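Local coordinates for ssDNA binding protein (Aeropyrum pernix, PDB 4PSN) that probably binds single-stranded DNA, which may be entrapped in a tunnel system between its subunits, at residues C[118-130]-C[187-199]. Numbering follows the deposited sequence.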
# COMPACT_ATOMS: atom_id res chain seq x y z
N LEU C 118 -16.25 22.02 -15.76
CA LEU C 118 -15.28 22.60 -14.85
C LEU C 118 -15.31 24.11 -14.95
O LEU C 118 -14.72 24.81 -14.14
CB LEU C 118 -13.89 22.08 -15.17
CG LEU C 118 -13.68 20.69 -14.61
CD1 LEU C 118 -12.31 20.15 -14.99
CD2 LEU C 118 -13.86 20.77 -13.11
N GLU C 119 -16.00 24.61 -15.97
CA GLU C 119 -16.25 26.03 -16.09
C GLU C 119 -17.47 26.40 -15.25
O GLU C 119 -17.98 27.52 -15.34
CB GLU C 119 -16.45 26.44 -17.55
CG GLU C 119 -15.14 26.77 -18.27
CD GLU C 119 -15.30 26.87 -19.78
OE1 GLU C 119 -16.32 27.44 -20.25
OE2 GLU C 119 -14.41 26.38 -20.50
N GLU C 120 -17.92 25.46 -14.43
CA GLU C 120 -19.14 25.67 -13.66
C GLU C 120 -18.94 25.62 -12.14
O GLU C 120 -18.39 24.67 -11.60
CB GLU C 120 -20.22 24.69 -14.08
CG GLU C 120 -21.62 25.13 -13.69
CD GLU C 120 -22.68 24.11 -14.04
OE1 GLU C 120 -22.34 23.12 -14.73
OE2 GLU C 120 -23.84 24.30 -13.63
N GLU C 121 -19.41 26.66 -11.48
CA GLU C 121 -19.44 26.74 -10.03
C GLU C 121 -20.33 25.63 -9.47
O GLU C 121 -21.37 25.31 -10.05
CB GLU C 121 -20.00 28.12 -9.67
CG GLU C 121 -20.08 28.45 -8.21
CD GLU C 121 -20.52 29.89 -8.01
OE1 GLU C 121 -21.73 30.12 -7.80
OE2 GLU C 121 -19.64 30.78 -8.07
N ILE C 122 -19.92 25.01 -8.36
CA ILE C 122 -20.78 24.00 -7.72
C ILE C 122 -21.97 24.72 -7.06
O ILE C 122 -21.77 25.69 -6.32
CB ILE C 122 -20.05 23.21 -6.62
CG1 ILE C 122 -18.78 22.56 -7.17
CG2 ILE C 122 -20.99 22.15 -6.02
CD1 ILE C 122 -17.86 21.99 -6.10
N ARG C 123 -23.19 24.27 -7.33
CA ARG C 123 -24.36 24.92 -6.75
C ARG C 123 -24.83 24.19 -5.49
O ARG C 123 -25.33 23.09 -5.58
CB ARG C 123 -25.52 24.99 -7.75
CG ARG C 123 -26.67 25.89 -7.29
CD ARG C 123 -26.34 27.36 -7.42
NE ARG C 123 -27.28 28.18 -6.64
CZ ARG C 123 -27.12 29.48 -6.40
NH1 ARG C 123 -26.05 30.11 -6.88
NH2 ARG C 123 -28.02 30.14 -5.66
N PHE C 124 -24.67 24.83 -4.34
CA PHE C 124 -25.13 24.28 -3.08
C PHE C 124 -26.43 24.96 -2.67
O PHE C 124 -26.72 26.09 -3.09
CB PHE C 124 -24.07 24.50 -1.98
CG PHE C 124 -22.76 23.77 -2.23
CD1 PHE C 124 -22.67 22.40 -2.03
CD2 PHE C 124 -21.63 24.45 -2.66
CE1 PHE C 124 -21.47 21.71 -2.24
CE2 PHE C 124 -20.42 23.77 -2.89
CZ PHE C 124 -20.35 22.40 -2.68
N THR C 125 -27.22 24.27 -1.86
CA THR C 125 -28.37 24.87 -1.19
C THR C 125 -28.17 24.72 0.32
O THR C 125 -27.27 24.01 0.75
CB THR C 125 -29.69 24.22 -1.63
OG1 THR C 125 -29.70 22.83 -1.26
CG2 THR C 125 -29.89 24.34 -3.16
N VAL C 126 -28.97 25.39 1.14
CA VAL C 126 -28.79 25.32 2.58
C VAL C 126 -30.14 25.26 3.26
O VAL C 126 -31.16 25.63 2.67
CB VAL C 126 -28.05 26.55 3.16
CG1 VAL C 126 -26.63 26.66 2.59
CG2 VAL C 126 -28.84 27.82 2.92
N GLU C 127 -30.13 24.81 4.50
CA GLU C 127 -31.32 24.88 5.34
C GLU C 127 -30.84 25.22 6.74
O GLU C 127 -29.89 24.59 7.24
CB GLU C 127 -32.06 23.54 5.34
CG GLU C 127 -33.54 23.66 5.69
CD GLU C 127 -34.31 24.53 4.71
OE1 GLU C 127 -34.67 25.68 5.07
OE2 GLU C 127 -34.57 24.08 3.57
N LYS C 128 -31.48 26.21 7.36
CA LYS C 128 -31.15 26.61 8.72
C LYS C 128 -31.40 25.46 9.70
O LYS C 128 -32.44 24.80 9.64
CB LYS C 128 -31.94 27.86 9.14
CG LYS C 128 -31.63 28.33 10.57
CD LYS C 128 -32.05 29.78 10.80
CE LYS C 128 -33.43 30.07 10.24
NZ LYS C 128 -33.88 31.48 10.52
N VAL C 129 -30.42 25.20 10.55
CA VAL C 129 -30.52 24.19 11.59
C VAL C 129 -30.92 24.81 12.92
O VAL C 129 -31.80 24.30 13.62
CB VAL C 129 -29.17 23.49 11.83
CG1 VAL C 129 -29.29 22.48 12.98
CG2 VAL C 129 -28.69 22.82 10.58
N GLY C 130 -30.26 25.90 13.30
CA GLY C 130 -30.52 26.52 14.58
C GLY C 130 -29.47 27.54 14.96
O GLY C 130 -28.62 27.89 14.15
N ASP C 187 -30.17 34.94 6.32
CA ASP C 187 -30.76 33.80 5.62
C ASP C 187 -30.68 34.00 4.12
O ASP C 187 -30.17 33.16 3.39
CB ASP C 187 -32.22 33.57 6.03
CG ASP C 187 -32.36 32.93 7.41
OD1 ASP C 187 -31.33 32.50 7.98
OD2 ASP C 187 -33.50 32.84 7.93
N ASP C 188 -31.20 35.13 3.66
CA ASP C 188 -31.07 35.51 2.26
C ASP C 188 -29.61 35.51 1.79
O ASP C 188 -29.29 34.99 0.73
CB ASP C 188 -31.72 36.87 2.01
CG ASP C 188 -33.22 36.84 2.23
OD1 ASP C 188 -33.85 35.84 1.83
OD2 ASP C 188 -33.76 37.81 2.81
N PHE C 189 -28.73 36.12 2.57
CA PHE C 189 -27.34 36.19 2.17
C PHE C 189 -26.75 34.79 1.99
O PHE C 189 -26.04 34.52 1.01
CB PHE C 189 -26.51 36.98 3.18
CG PHE C 189 -25.06 37.00 2.86
CD1 PHE C 189 -24.51 38.05 2.13
CD2 PHE C 189 -24.24 35.96 3.26
CE1 PHE C 189 -23.15 38.06 1.82
CE2 PHE C 189 -22.88 35.96 2.95
CZ PHE C 189 -22.34 37.01 2.23
N VAL C 190 -27.06 33.88 2.90
CA VAL C 190 -26.49 32.54 2.81
C VAL C 190 -27.00 31.78 1.57
O VAL C 190 -26.22 31.15 0.86
CB VAL C 190 -26.73 31.73 4.10
CG1 VAL C 190 -26.35 30.27 3.89
CG2 VAL C 190 -25.90 32.33 5.23
N ARG C 191 -28.29 31.87 1.31
CA ARG C 191 -28.85 31.27 0.09
C ARG C 191 -28.12 31.78 -1.16
O ARG C 191 -27.75 31.00 -2.05
CB ARG C 191 -30.35 31.62 -0.02
CG ARG C 191 -31.05 31.00 -1.25
CD ARG C 191 -32.48 31.54 -1.37
NE ARG C 191 -32.47 32.97 -1.64
CZ ARG C 191 -33.01 33.91 -0.87
NH1 ARG C 191 -33.65 33.60 0.25
NH2 ARG C 191 -32.90 35.18 -1.23
N GLU C 192 -27.88 33.08 -1.20
CA GLU C 192 -27.40 33.71 -2.43
C GLU C 192 -25.88 33.59 -2.62
O GLU C 192 -25.40 33.70 -3.74
CB GLU C 192 -27.86 35.18 -2.49
CG GLU C 192 -29.38 35.27 -2.53
CD GLU C 192 -29.93 36.70 -2.41
OE1 GLU C 192 -29.16 37.66 -2.19
OE2 GLU C 192 -31.16 36.85 -2.54
N SER C 193 -25.16 33.31 -1.52
CA SER C 193 -23.70 33.43 -1.49
C SER C 193 -22.94 32.14 -1.18
O SER C 193 -21.73 32.07 -1.40
CB SER C 193 -23.30 34.49 -0.46
OG SER C 193 -24.01 35.70 -0.66
N VAL C 194 -23.63 31.13 -0.67
CA VAL C 194 -22.95 29.90 -0.27
C VAL C 194 -22.14 29.30 -1.41
O VAL C 194 -20.98 28.92 -1.21
CB VAL C 194 -23.88 28.84 0.37
CG1 VAL C 194 -24.92 28.33 -0.63
CG2 VAL C 194 -23.06 27.66 0.90
N SER C 195 -22.72 29.24 -2.61
CA SER C 195 -22.03 28.64 -3.75
C SER C 195 -20.83 29.50 -4.17
O SER C 195 -19.76 28.98 -4.46
CB SER C 195 -23.00 28.48 -4.93
OG SER C 195 -24.15 27.73 -4.56
N ARG C 196 -21.02 30.81 -4.22
CA ARG C 196 -19.93 31.74 -4.52
C ARG C 196 -18.79 31.62 -3.50
O ARG C 196 -17.61 31.60 -3.86
CB ARG C 196 -20.50 33.16 -4.56
CG ARG C 196 -19.48 34.29 -4.46
CD ARG C 196 -18.58 34.33 -5.68
NE ARG C 196 -19.16 33.54 -6.76
CZ ARG C 196 -19.53 34.04 -7.94
NH1 ARG C 196 -20.07 33.25 -8.86
NH2 ARG C 196 -19.37 35.33 -8.20
N LEU C 197 -19.13 31.52 -2.22
CA LEU C 197 -18.12 31.39 -1.19
C LEU C 197 -17.30 30.11 -1.34
O LEU C 197 -16.08 30.13 -1.22
CB LEU C 197 -18.76 31.48 0.19
CG LEU C 197 -19.22 32.88 0.58
CD1 LEU C 197 -20.10 32.84 1.83
CD2 LEU C 197 -18.03 33.81 0.79
N PHE C 198 -17.97 29.00 -1.62
CA PHE C 198 -17.27 27.73 -1.72
C PHE C 198 -16.44 27.59 -2.99
O PHE C 198 -15.57 26.72 -3.07
CB PHE C 198 -18.22 26.55 -1.54
CG PHE C 198 -18.37 26.12 -0.10
CD1 PHE C 198 -17.49 25.20 0.46
CD2 PHE C 198 -19.35 26.67 0.71
CE1 PHE C 198 -17.60 24.80 1.78
CE2 PHE C 198 -19.47 26.30 2.06
CZ PHE C 198 -18.59 25.36 2.60
N SER C 199 -16.72 28.43 -3.99
CA SER C 199 -15.89 28.44 -5.21
C SER C 199 -14.45 28.88 -4.92
O SER C 199 -13.56 28.71 -5.75
CB SER C 199 -16.51 29.33 -6.28
OG SER C 199 -16.28 30.70 -5.98
O HOH W 1 -19.44 26.50 -5.02
O HOH W 2 -28.52 28.35 -2.22
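The hydroxyl of Ser195, in the kinked part of helix 187-198, accepts a hydrogen bond from the backbone of residues 118-130: Phe124 N lies 3.0 Å from Ser195 OG, with an N-H...O angle of 155°. The same hydroxyl sits over one face of the Arg123 guanidinium. Two waters link the backbones nearby, one donating to Ile122 O and Ser195 O, the other to Phe124 O and Arg191 O. Glu121, its CG anti to the backbone N (chi1 -178°) and its chain extended, reaches Arg196 at the edge of the guanidinium; Glu121 OE2 makes a salt bridge to Arg196 NH1 (2.6 Å) and takes a weak bond from NE, the carboxylate and guanidinium planes 78° apart. Replacing Glu121 by alanine removes the carboxylate, and the Arg196 guanidinium is then likely to turn more freely. Phe124 CE2 packs 3.8 Å from Phe198 CB, the two rings oblique to each other. Val126 CG2 meets Val190 CG1 at 3.6 Å, while its CG1 faces Val194 tip to tip. At the far end Lys128 NZ forms a salt bridge with the syn lone pair of Asp187 OD2 (2.9 Å); OD1 of the same carboxylate is hydrogen-bonded to Tyr139 OH. Strand 125-131, outermost within this chain, is thus fastened to a helix packed across the antiparallel sheet of the C-terminal alpha+beta domain.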